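CBS domain containing membrane protein (Sphaerobacter thermophilus, PDB 4ESY) probably acts as a ligand-sensing regulatory protein, this chain being the C-terminal tandem CBS-domain (Bateman) part of a membrane protein related to universal stress proteins. Local coordinates at residues Ser26-Val31 with Cys51-Asp56; Asp129-His134 with Val151-Leu156. All coordinates share one frame; numbering follows the deposited sequence.

Contact 1 of 2, residues Ser26-Val31 with Cys51-Asp56; sequences SPVVTV and CAPVVD
The puckered ring of Pro53 takes Thr30 CG2 over one face and Val28 CG2 at its CG edge, as the extended residues Val28-Thr30 run past it. Thr30 CG2 is 4.0 Å from Pro53 CB, and Val28 CG2 is 4.1 Å from Pro53 CG. The Val29 carbonyl oxygen stands against Pro53 CD and also meets the methyl of Ala52. With Thr30 OG1 between its backbone N and carbonyl carbon (chi1 70°), CG2 lies anti to the carbonyl carbon and is turned to the proline. OG1 is left beside Val55 CG2, the Thr30 and Val55 side chains crossing at about a right angle.

Past Thr30 the chain enters a parallel β-bridge, Val31 with Val54. Val31 N donates to Pro53 O at 3.0 Å, and Val31 O accepts from Val55 N at 2.8 Å, so both backbone polar groups of one residue are paired, with the residues before and after its bridge partner. Val54 CA adds a CH···O contact to Val31 O. On the face carrying both valines, Val31 CG2 meets Val54 CG2 at 3.9 Å.

This joins the strands on either end of a β-α-β crossover that runs through helix 37-46 in the first CBS domain. Strand 51-55 lies between strands 31-32 and 61-66, bonding to the latter through Ala52 and Val54, while Pro53 also packs on Pro147 and Ile150 of strand 146-152.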
ATOM      1  N   SER A  26      -8.873   9.612   7.594  1.00 48.38           N
ATOM      2  CA  SER A  26      -9.814   9.343   6.525  1.00 51.86           C
ATOM      3  C   SER A  26     -11.115   8.824   7.125  1.00 46.97           C
ATOM      4  O   SER A  26     -11.106   8.213   8.205  1.00 43.43           O
ATOM      5  CB  SER A  26      -9.238   8.360   5.479  1.00 57.53           C
ATOM      6  OG  SER A  26      -8.028   7.752   5.912  1.00 60.96           O
ATOM      7  N   PRO A  27     -12.238   9.078   6.421  1.00 43.72           N
ATOM      8  CA  PRO A  27     -13.574   8.586   6.760  1.00 40.79           C
ATOM      9  C   PRO A  27     -13.637   7.067   6.586  1.00 36.68           C
ATOM     10  O   PRO A  27     -13.029   6.528   5.672  1.00 33.90           O
ATOM     11  CB  PRO A  27     -14.473   9.278   5.727  1.00 42.33           C
ATOM     12  CG  PRO A  27     -13.574   9.642   4.618  1.00 43.81           C
ATOM     13  CD  PRO A  27     -12.259   9.955   5.240  1.00 43.67           C
ATOM     14  N   VAL A  28     -14.341   6.365   7.461  1.00 34.54           N
ATOM     15  CA  VAL A  28     -14.284   4.925   7.352  1.00 30.23           C
ATOM     16  C   VAL A  28     -15.339   4.480   6.331  1.00 28.44           C
ATOM     17  O   VAL A  28     -16.460   4.988   6.306  1.00 29.81           O
ATOM     18  CB  VAL A  28     -14.424   4.228   8.713  1.00 33.83           C
ATOM     19  CG1 VAL A  28     -15.850   4.291   9.219  1.00 31.68           C
ATOM     20  CG2 VAL A  28     -13.931   2.777   8.621  1.00 35.67           C
ATOM     21  N   VAL A  29     -14.953   3.575   5.455  1.00 23.74           N
ATOM     22  CA  VAL A  29     -15.879   3.012   4.501  1.00 26.00           C
ATOM     23  C   VAL A  29     -15.977   1.518   4.787  1.00 25.28           C
ATOM     24  O   VAL A  29     -14.974   0.824   4.760  1.00 29.68           O
ATOM     25  CB  VAL A  29     -15.369   3.188   3.074  1.00 27.86           C
ATOM     26  CG1 VAL A  29     -16.274   2.453   2.140  1.00 24.03           C
ATOM     27  CG2 VAL A  29     -15.304   4.695   2.689  1.00 33.83           C
ATOM     28  N   THR A  30     -17.161   1.023   5.079  1.00 22.92           N
ATOM     29  CA  THR A  30     -17.304  -0.403   5.339  1.00 24.66           C
ATOM     30  C   THR A  30     -18.137  -1.086   4.238  1.00 26.98           C
ATOM     31  O   THR A  30     -18.777  -0.407   3.430  1.00 26.17           O
ATOM     32  CB  THR A  30     -18.000  -0.683   6.681  1.00 24.28           C
ATOM     33  OG1 THR A  30     -19.380  -0.316   6.578  1.00 24.54           O
ATOM     34  CG2 THR A  30     -17.350   0.064   7.829  1.00 22.71           C
ATOM     35  N   VAL A  31     -18.105  -2.421   4.210  1.00 20.14           N
ATOM     36  CA  VAL A  31     -18.985  -3.198   3.368  1.00 20.15           C
ATOM     37  C   VAL A  31     -19.732  -4.218   4.234  1.00 21.64           C
ATOM     38  O   VAL A  31     -19.265  -4.559   5.344  1.00 20.13           O
ATOM     39  CB  VAL A  31     -18.203  -3.963   2.230  1.00 24.56           C
ATOM     40  CG1 VAL A  31     -17.467  -2.985   1.311  1.00 23.21           C
ATOM     41  CG2 VAL A  31     -17.251  -5.002   2.812  1.00 23.03           C
ATOM     42  N   CYS A  51      -8.650  -1.907   1.089  1.00 23.61           N
ATOM     43  CA  CYS A  51      -9.182  -2.801   2.116  1.00 24.34           C
ATOM     44  C   CYS A  51     -10.357  -2.121   2.819  1.00 25.19           C
ATOM     45  O   CYS A  51     -10.485  -0.900   2.757  1.00 24.71           O
ATOM     46  CB  CYS A  51      -8.111  -3.213   3.129  1.00 27.85           C
ATOM     47  SG  CYS A  51      -7.181  -1.893   3.943  1.00 48.18           S
ATOM     48  N   ALA A  52     -11.211  -2.905   3.464  1.00 21.93           N
ATOM     49  CA  ALA A  52     -12.355  -2.339   4.176  1.00 21.89           C
ATOM     50  C   ALA A  52     -12.806  -3.283   5.286  1.00 22.05           C
ATOM     51  O   ALA A  52     -12.693  -4.497   5.155  1.00 20.79           O
ATOM     52  CB  ALA A  52     -13.520  -2.115   3.209  1.00 21.35           C
ATOM     53  N   PRO A  53     -13.334  -2.714   6.370  1.00 21.46           N
ATOM     54  CA  PRO A  53     -13.958  -3.553   7.400  1.00 18.45           C
ATOM     55  C   PRO A  53     -15.217  -4.151   6.800  1.00 19.74           C
ATOM     56  O   PRO A  53     -15.885  -3.474   6.009  1.00 19.28           O
ATOM     57  CB  PRO A  53     -14.367  -2.551   8.491  1.00 18.84           C
ATOM     58  CG  PRO A  53     -13.525  -1.285   8.228  1.00 21.29           C
ATOM     59  CD  PRO A  53     -13.283  -1.273   6.722  1.00 18.85           C
ATOM     60  N   VAL A  54     -15.514  -5.401   7.153  1.00 17.30           N
ATOM     61  CA  VAL A  54     -16.756  -6.043   6.808  1.00 17.31           C
ATOM     62  C   VAL A  54     -17.659  -6.050   8.074  1.00 18.87           C
ATOM     63  O   VAL A  54     -17.204  -6.426   9.162  1.00 21.28           O
ATOM     64  CB  VAL A  54     -16.472  -7.493   6.382  1.00 18.61           C
ATOM     65  CG1 VAL A  54     -17.782  -8.174   5.958  1.00 19.78           C
ATOM     66  CG2 VAL A  54     -15.444  -7.464   5.244  1.00 15.60           C
ATOM     67  N   VAL A  55     -18.898  -5.584   7.958  1.00 17.02           N
ATOM     68  CA  VAL A  55     -19.774  -5.548   9.128  1.00 23.57           C
ATOM     69  C   VAL A  55     -21.014  -6.406   8.883  1.00 24.62           C
ATOM     70  O   VAL A  55     -21.342  -6.703   7.723  1.00 21.09           O
ATOM     71  CB  VAL A  55     -20.156  -4.097   9.494  1.00 22.94           C
ATOM     72  CG1 VAL A  55     -18.895  -3.268   9.792  1.00 18.03           C
ATOM     73  CG2 VAL A  55     -20.946  -3.421   8.345  1.00 22.03           C
ATOM     74  N   ASP A  56     -21.666  -6.839   9.964  1.00 20.57           N
ATOM     75  CA  ASP A  56     -22.978  -7.441   9.846  1.00 22.21           C
ATOM     76  C   ASP A  56     -24.084  -6.384   9.609  1.00 25.26           C
ATOM     77  O   ASP A  56     -23.803  -5.160   9.498  1.00 20.60           O
ATOM     78  CB  ASP A  56     -23.291  -8.380  11.031  1.00 23.24           C
ATOM     79  CG  ASP A  56     -23.502  -7.632  12.375  1.00 27.06           C
ATOM     80  OD1 ASP A  56     -23.611  -6.382  12.412  1.00 25.23           O
ATOM     81  OD2 ASP A  56     -23.607  -8.330  13.410  1.00 27.55           O
TER

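Contact 2 of 2, residues Asp129-His134 with Val151-Leu156; sequences DQMRRH and VTRRDL
Met131, a selenomethionine in this crystal, reaches from helix 124-133 to Val151, Arg153 and Leu156, where strand 146-152 runs into helix 153-156. From CB the chain leaves with CG anti to the backbone N (chi1 -165°), and CG passes over one face of the Arg153 guanidinium, 3.9 Å from NH2. SE comes next, 4.1 Å from Arg153 N at the first turn of helix 153-156. Bends at chi2 (81°) and chi3 (65°) then turn CE toward Val151 and Leu156. There it lies 3.5 Å from Val151 O and 3.9 Å from Val151 CG1, and it meets Leu156 CD1 tip to tip at 3.6 Å.

The helix start that receives this side chain is fixed by a capping box: Asp155 N donates to Thr152 OG1 at 3.1 Å, and Thr152 N to Asp155 OD2 at 2.9 Å. Arg153 NH2 comes near Met131 O without hydrogen-bonding to it; its bond goes to Ile136 O, in the loop after helix 124-133.

The contact is van der Waals in character: CE meets the Val151 carbonyl oxygen as well as two aliphatic methyls, and CG lies on a cationic face. The Arg153-Ile136 bond and the capping box probably help to fix the groups Met131 packs on.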
ATOM      1  N   ASP A 129       3.552  -2.038  18.172  1.00 35.78           N
ATOM      2  CA  ASP A 129       4.048  -3.226  18.842  1.00 39.14           C
ATOM      3  C   ASP A 129       3.221  -4.449  18.471  1.00 39.05           C
ATOM      4  O   ASP A 129       3.775  -5.518  18.256  1.00 41.16           O
ATOM      5  CB  ASP A 129       4.045  -3.027  20.356  1.00 43.54           C
ATOM      6  CG  ASP A 129       5.058  -1.999  20.809  1.00 46.64           C
ATOM      7  OD1 ASP A 129       5.994  -1.677  20.019  1.00 46.36           O
ATOM      8  OD2 ASP A 129       4.915  -1.508  21.959  1.00 48.64           O
ATOM      9  N   GLN A 130       1.898  -4.257  18.421  0.51 36.58           N
ATOM     10  CA  GLN A 130       0.932  -5.264  17.964  0.51 38.89           C
ATOM     11  C   GLN A 130       1.312  -5.721  16.555  0.51 41.42           C
ATOM     12  O   GLN A 130       1.416  -6.916  16.274  0.51 44.52           O
ATOM     13  CB  GLN A 130      -0.501  -4.674  17.934  0.51 36.57           C
ATOM     14  CG  GLN A 130      -1.319  -4.710  19.249  0.51 37.27           C
ATOM     15  CD  GLN A 130      -2.650  -3.932  19.155  0.51 37.69           C
ATOM     16  OE1 GLN A 130      -2.743  -2.924  18.453  0.51 38.30           O
ATOM     17  NE2 GLN A 130      -3.669  -4.393  19.872  0.51 37.85           N
HETATM   18  N   MSE A 131       1.532  -4.739  15.685  1.00 40.74           N
HETATM   19  CA  MSE A 131       1.816  -4.954  14.264  1.00 46.84           C
HETATM   20  C   MSE A 131       3.041  -5.864  14.096  1.00 56.22           C
HETATM   21  O   MSE A 131       2.988  -6.901  13.425  1.00 60.42           O
HETATM   22  CB  MSE A 131       2.012  -3.585  13.590  1.00 44.88           C
HETATM   23  CG  MSE A 131       1.980  -3.524  12.065  1.00 46.56           C
HETATM   24 SE   MSE A 131       0.231  -3.493  11.204  0.82 46.92          SE
HETATM   25  CE  MSE A 131      -0.515  -1.792  11.802  1.00 39.47           C
ATOM     26  N   ARG A 132       4.125  -5.499  14.767  1.00 60.94           N
ATOM     27  CA  ARG A 132       5.381  -6.246  14.715  1.00 68.77           C
ATOM     28  C   ARG A 132       5.309  -7.612  15.433  1.00 69.50           C
ATOM     29  O   ARG A 132       5.813  -8.610  14.925  1.00 72.67           O
ATOM     30  CB  ARG A 132       6.520  -5.357  15.254  1.00 74.85           C
ATOM     31  CG  ARG A 132       7.622  -6.056  16.038  1.00 85.08           C
ATOM     32  CD  ARG A 132       8.621  -5.048  16.630  1.00 90.40           C
ATOM     33  NE  ARG A 132       7.987  -3.974  17.407  1.00 91.10           N
ATOM     34  CZ  ARG A 132       7.918  -2.694  17.029  1.00 91.26           C
ATOM     35  NH1 ARG A 132       8.445  -2.307  15.872  1.00 93.33           N
ATOM     36  NH2 ARG A 132       7.326  -1.792  17.808  1.00 88.59           N
ATOM     37  N   ARG A 133       4.656  -7.648  16.594  1.00 67.66           N
ATOM     38  CA  ARG A 133       4.509  -8.859  17.404  1.00 71.23           C
ATOM     39  C   ARG A 133       3.783  -9.996  16.689  1.00 71.66           C
ATOM     40  O   ARG A 133       4.205 -11.144  16.772  1.00 77.32           O
ATOM     41  CB  ARG A 133       3.780  -8.534  18.710  1.00 73.61           C
ATOM     42  CG  ARG A 133       4.147  -9.426  19.869  1.00 82.52           C
ATOM     43  CD  ARG A 133       3.114 -10.512  20.100  1.00 89.32           C
ATOM     44  NE  ARG A 133       1.899  -9.978  20.710  1.00 90.01           N
ATOM     45  CZ  ARG A 133       1.009 -10.707  21.387  1.00 94.65           C
ATOM     46  NH1 ARG A 133       1.192 -12.018  21.558  1.00100.32           N
ATOM     47  NH2 ARG A 133      -0.069 -10.118  21.900  1.00 92.44           N
ATOM     48  N   HIS A 134       2.686  -9.684  16.005  1.00 65.97           N
ATOM     49  CA  HIS A 134       1.951 -10.692  15.250  1.00 65.71           C
ATOM     50  C   HIS A 134       2.360 -10.724  13.787  1.00 65.73           C
ATOM     51  O   HIS A 134       1.760 -11.446  12.996  1.00 66.25           O
ATOM     52  CB  HIS A 134       0.458 -10.430  15.306  1.00 62.32           C
ATOM     53  CG  HIS A 134      -0.109 -10.421  16.689  1.00 62.65           C
ATOM     54  ND1 HIS A 134      -0.728 -11.520  17.246  1.00 67.25           N
ATOM     55  CD2 HIS A 134      -0.180  -9.438  17.617  1.00 58.52           C
ATOM     56  CE1 HIS A 134      -1.149 -11.214  18.461  1.00 66.11           C
ATOM     57  NE2 HIS A 134      -0.825  -9.957  18.711  1.00 60.41           N
ATOM     58  N   VAL A 151      -5.770   0.587  10.487  1.00 19.25           N
ATOM     59  CA  VAL A 151      -4.412   1.087  10.505  1.00 21.47           C
ATOM     60  C   VAL A 151      -3.493   0.096   9.775  1.00 22.91           C
ATOM     61  O   VAL A 151      -3.509  -1.097  10.066  1.00 20.71           O
ATOM     62  CB  VAL A 151      -3.925   1.248  11.927  1.00 24.35           C
ATOM     63  CG1 VAL A 151      -2.420   1.583  11.933  1.00 26.27           C
ATOM     64  CG2 VAL A 151      -4.752   2.345  12.634  1.00 23.51           C
ATOM     65  N   THR A 152      -2.708   0.592   8.821  1.00 23.90           N
ATOM     66  CA  THR A 152      -1.817  -0.277   8.038  1.00 25.47           C
ATOM     67  C   THR A 152      -0.351  -0.040   8.416  1.00 24.44           C
ATOM     68  O   THR A 152      -0.001   0.985   9.008  1.00 20.24           O
ATOM     69  CB  THR A 152      -1.992  -0.058   6.522  1.00 26.90           C
ATOM     70  OG1 THR A 152      -1.644   1.295   6.198  1.00 27.26           O
ATOM     71  CG2 THR A 152      -3.464  -0.287   6.111  1.00 25.21           C
ATOM     72  N   ARG A 153       0.501  -0.981   8.033  1.00 26.01           N
ATOM     73  CA  ARG A 153       1.925  -0.846   8.246  1.00 27.82           C
ATOM     74  C   ARG A 153       2.403   0.405   7.483  1.00 24.84           C
ATOM     75  O   ARG A 153       3.216   1.147   7.982  1.00 25.81           O
ATOM     76  CB  ARG A 153       2.606  -2.144   7.810  1.00 34.95           C
ATOM     77  CG  ARG A 153       4.090  -2.206   7.981  1.00 40.65           C
ATOM     78  CD  ARG A 153       4.623  -3.597   7.663  1.00 46.55           C
ATOM     79  NE  ARG A 153       4.217  -4.603   8.653  1.00 49.67           N
ATOM     80  CZ  ARG A 153       5.017  -5.105   9.603  1.00 51.14           C
ATOM     81  NH1 ARG A 153       6.286  -4.705   9.700  1.00 52.31           N
ATOM     82  NH2 ARG A 153       4.557  -6.025  10.449  1.00 51.00           N
ATOM     83  N   ARG A 154       1.840   0.680   6.311  1.00 23.53           N
ATOM     84  CA  ARG A 154       2.210   1.875   5.563  1.00 27.99           C
ATOM     85  C   ARG A 154       1.889   3.166   6.331  1.00 25.59           C
ATOM     86  O   ARG A 154       2.705   4.084   6.357  1.00 22.54           O
ATOM     87  CB  ARG A 154       1.511   1.924   4.188  1.00 35.04           C
ATOM     88  CG  ARG A 154       1.634   3.320   3.565  1.00 40.28           C
ATOM     89  CD  ARG A 154       0.963   3.491   2.214  1.00 45.85           C
ATOM     90  NE  ARG A 154       1.246   4.824   1.674  1.00 48.28           N
ATOM     91  CZ  ARG A 154       0.735   5.307   0.544  1.00 53.20           C
ATOM     92  NH1 ARG A 154      -0.112   4.571  -0.186  1.00 53.03           N
ATOM     93  NH2 ARG A 154       1.067   6.535   0.140  1.00 55.97           N
ATOM     94  N   ASP A 155       0.694   3.243   6.920  1.00 24.19           N
ATOM     95  CA  ASP A 155       0.349   4.360   7.801  1.00 23.57           C
ATOM     96  C   ASP A 155       1.416   4.578   8.890  1.00 22.35           C
ATOM     97  O   ASP A 155       1.825   5.708   9.143  1.00 21.11           O
ATOM     98  CB  ASP A 155      -0.985   4.137   8.535  1.00 25.34           C
ATOM     99  CG  ASP A 155      -2.193   4.066   7.591  1.00 31.09           C
ATOM    100  OD1 ASP A 155      -2.175   4.701   6.491  1.00 31.17           O
ATOM    101  OD2 ASP A 155      -3.175   3.370   7.971  1.00 31.55           O
ATOM    102  N   LEU A 156       1.829   3.511   9.561  1.00 21.38           N
ATOM    103  CA  LEU A 156       2.722   3.672  10.700  1.00 21.63           C
ATOM    104  C   LEU A 156       4.143   4.040  10.242  1.00 22.07           C
ATOM    105  O   LEU A 156       4.857   4.740  10.948  1.00 20.47           O
ATOM    106  CB  LEU A 156       2.769   2.405  11.542  1.00 23.31           C
ATOM    107  CG  LEU A 156       1.476   1.975  12.257  1.00 25.78           C
ATOM    108  CD1 LEU A 156       1.759   0.756  13.045  1.00 25.84           C
ATOM    109  CD2 LEU A 156       0.907   3.056  13.180  1.00 25.63           C
TER

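Overall arrangement
Contact 1 belongs to the first CBS domain and contact 2 to the second, with centres about 18 Å apart and nearest atoms about 5 Å apart. The former is buried and joins a loop and the first residue of strand 31-32 to strand 51-55, its backbone hydrogen bonds supplemented by aliphatic packing. The latter, farther from the chain centre and only partly buried, sets one helix against a strand-to-helix junction, through a side chain packed on side chains and backbone, with no hydrogen bond between the segments. Strand 146-152, which ends in contact 2, also packs through Pro147 on Val55 of contact 1. From contact 2, Arg154 forms a salt bridge with Glu67 of the neighbouring subunit, whereas contact 1 touches no other chain.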